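Local structure of protein design 2L4HC2_11 (Synthetic construct, 5J2L) at residues Gln15-Leu18 with Asp19-Lys23. The protein is a de novo designed helical hairpin that pairs with a second copy as a homodimer, its specificity intended to come from modular hydrogen-bond networks. Sequence-based numbering, arbitrary orientation.
Sequences QREL and DKQRK
Gln15 to Arg22 trace two turns of alpha helix, in which the amide nitrogens of Asp19, Lys20, Gln21 and Arg22 bond to the carbonyl oxygens of Gln15, Arg16, Glu17 and Leu18, each four residues back. Two of these i to i+4 pairs repeat the link through their side chains. Gln15 NE2 donates to Asp19 OD1 at 2.7 Å; the acceptor lies in the plane of the glutamine amide, but the donor comes from above the carboxylate plane, and the two side chains cross at about a right angle. Gln15 reaches forward because CG stands anti to the backbone N (chi1 180°) and the side chain then bends at chi2. Gln15 NE2 also bonds to Glu75 of the second subunit, so an alanine at Asp19 would probably deprive NE2 of its partner within the helix, leaving the amide more dependent on Glu75 and freer to turn. In the other pair, Gln21 NE2 meets Glu17 OE2 at 2.8 Å, nearly in line with the C-O bond, with amide and carboxylate planes 33° apart. Gln21 OE1 accepts from Gln63, carrying the chain of bonds from Glu17 across to helix 46-80, an arrangement consistent with the designed network. Leu18 packs on Leu67 and Ile70 of helix 46-80 and on Ile78 of the second subunit, while Arg22 forms a salt bridge with Glu75 of that subunit, placing this part of helix 7-41 against both its hairpin partner and the dimer mate.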
loop_
_atom_site.group_PDB
_atom_site.type_symbol
_atom_site.label_atom_id
_atom_site.label_comp_id
_atom_site.label_asym_id
_atom_site.label_seq_id
_atom_site.Cartn_x
_atom_site.Cartn_y
_atom_site.Cartn_z
ATOM N N GLN A 15 -14.346 -4.860 -11.171
ATOM C CA GLN A 15 -15.054 -4.556 -9.945
ATOM C C GLN A 15 -14.885 -5.660 -8.928
ATOM O O GLN A 15 -14.728 -5.378 -7.741
ATOM C CB GLN A 15 -16.540 -4.283 -10.177
ATOM C CG GLN A 15 -17.285 -3.966 -8.872
ATOM C CD GLN A 15 -16.771 -2.713 -8.150
ATOM O OE1 GLN A 15 -16.677 -1.631 -8.742
ATOM N NE2 GLN A 15 -16.436 -2.860 -6.863
ATOM N N ARG A 16 -14.913 -6.914 -9.376
ATOM C CA ARG A 16 -14.703 -8.007 -8.449
ATOM C C ARG A 16 -13.313 -7.888 -7.847
ATOM O O ARG A 16 -13.131 -8.032 -6.633
ATOM C CB ARG A 16 -14.905 -9.349 -9.122
ATOM C CG ARG A 16 -16.344 -9.619 -9.508
ATOM C CD ARG A 16 -16.544 -10.997 -10.015
ATOM N NE ARG A 16 -17.872 -11.158 -10.588
ATOM C CZ ARG A 16 -18.135 -11.142 -11.911
ATOM N NH1 ARG A 16 -17.147 -10.993 -12.766
ATOM N NH2 ARG A 16 -19.372 -11.286 -12.354
ATOM N N GLU A 17 -12.333 -7.566 -8.691
ATOM C CA GLU A 17 -10.972 -7.415 -8.196
ATOM C C GLU A 17 -10.839 -6.235 -7.219
ATOM O O GLU A 17 -10.071 -6.320 -6.256
ATOM C CB GLU A 17 -9.978 -7.276 -9.327
ATOM C CG GLU A 17 -8.546 -7.161 -8.821
ATOM C CD GLU A 17 -8.067 -8.406 -8.120
ATOM O OE1 GLU A 17 -8.426 -9.477 -8.550
ATOM O OE2 GLU A 17 -7.355 -8.291 -7.145
ATOM N N LEU A 18 -11.562 -5.144 -7.481
ATOM C CA LEU A 18 -11.534 -3.978 -6.602
ATOM C C LEU A 18 -12.167 -4.298 -5.244
ATOM O O LEU A 18 -11.686 -3.821 -4.216
ATOM C CB LEU A 18 -12.205 -2.782 -7.274
ATOM C CG LEU A 18 -11.422 -2.192 -8.443
ATOM C CD1 LEU A 18 -12.258 -1.139 -9.140
ATOM C CD2 LEU A 18 -10.121 -1.580 -7.930
ATOM N N ASP A 19 -13.205 -5.135 -5.239
ATOM C CA ASP A 19 -13.832 -5.574 -3.994
ATOM C C ASP A 19 -12.788 -6.283 -3.142
ATOM O O ASP A 19 -12.649 -6.012 -1.946
ATOM C CB ASP A 19 -15.019 -6.506 -4.260
ATOM C CG ASP A 19 -16.241 -5.815 -4.853
ATOM O OD1 ASP A 19 -16.327 -4.610 -4.784
ATOM O OD2 ASP A 19 -17.085 -6.509 -5.371
ATOM N N LYS A 20 -12.050 -7.190 -3.777
ATOM C CA LYS A 20 -10.984 -7.904 -3.095
ATOM C C LYS A 20 -9.953 -6.942 -2.539
ATOM O O LYS A 20 -9.515 -7.089 -1.396
ATOM C CB LYS A 20 -10.300 -8.920 -4.012
ATOM C CG LYS A 20 -9.185 -9.685 -3.305
ATOM C CD LYS A 20 -8.593 -10.785 -4.170
ATOM C CE LYS A 20 -7.600 -11.629 -3.369
ATOM N NZ LYS A 20 -6.320 -10.914 -3.093
ATOM N N GLN A 21 -9.556 -5.969 -3.359
ATOM C CA GLN A 21 -8.541 -5.021 -2.946
ATOM C C GLN A 21 -9.004 -4.226 -1.750
ATOM O O GLN A 21 -8.202 -3.960 -0.858
ATOM C CB GLN A 21 -8.142 -4.087 -4.087
ATOM C CG GLN A 21 -7.416 -4.789 -5.216
ATOM C CD GLN A 21 -6.213 -5.563 -4.702
ATOM O OE1 GLN A 21 -5.543 -5.143 -3.748
ATOM N NE2 GLN A 21 -5.935 -6.707 -5.318
ATOM N N ARG A 22 -10.293 -3.884 -1.708
ATOM C CA ARG A 22 -10.830 -3.148 -0.580
ATOM C C ARG A 22 -10.620 -3.980 0.687
ATOM O O ARG A 22 -10.221 -3.451 1.726
ATOM C CB ARG A 22 -12.314 -2.802 -0.779
ATOM C CG ARG A 22 -12.593 -1.714 -1.810
ATOM C CD ARG A 22 -14.056 -1.544 -2.152
ATOM N NE ARG A 22 -14.887 -1.101 -1.026
ATOM C CZ ARG A 22 -16.222 -0.836 -1.109
ATOM N NH1 ARG A 22 -16.858 -0.936 -2.260
ATOM N NH2 ARG A 22 -16.906 -0.468 -0.034
ATOM N N LYS A 23 -10.850 -5.284 0.577
ATOM C CA LYS A 23 -10.697 -6.187 1.712
ATOM C C LYS A 23 -9.223 -6.268 2.130
ATOM O O LYS A 23 -8.904 -6.218 3.321
ATOM C CB LYS A 23 -11.265 -7.560 1.346
ATOM C CG LYS A 23 -12.782 -7.551 1.172
ATOM C CD LYS A 23 -13.324 -8.901 0.695
ATOM C CE LYS A 23 -14.816 -8.810 0.389
ATOM N NZ LYS A 23 -15.361 -10.090 -0.148
#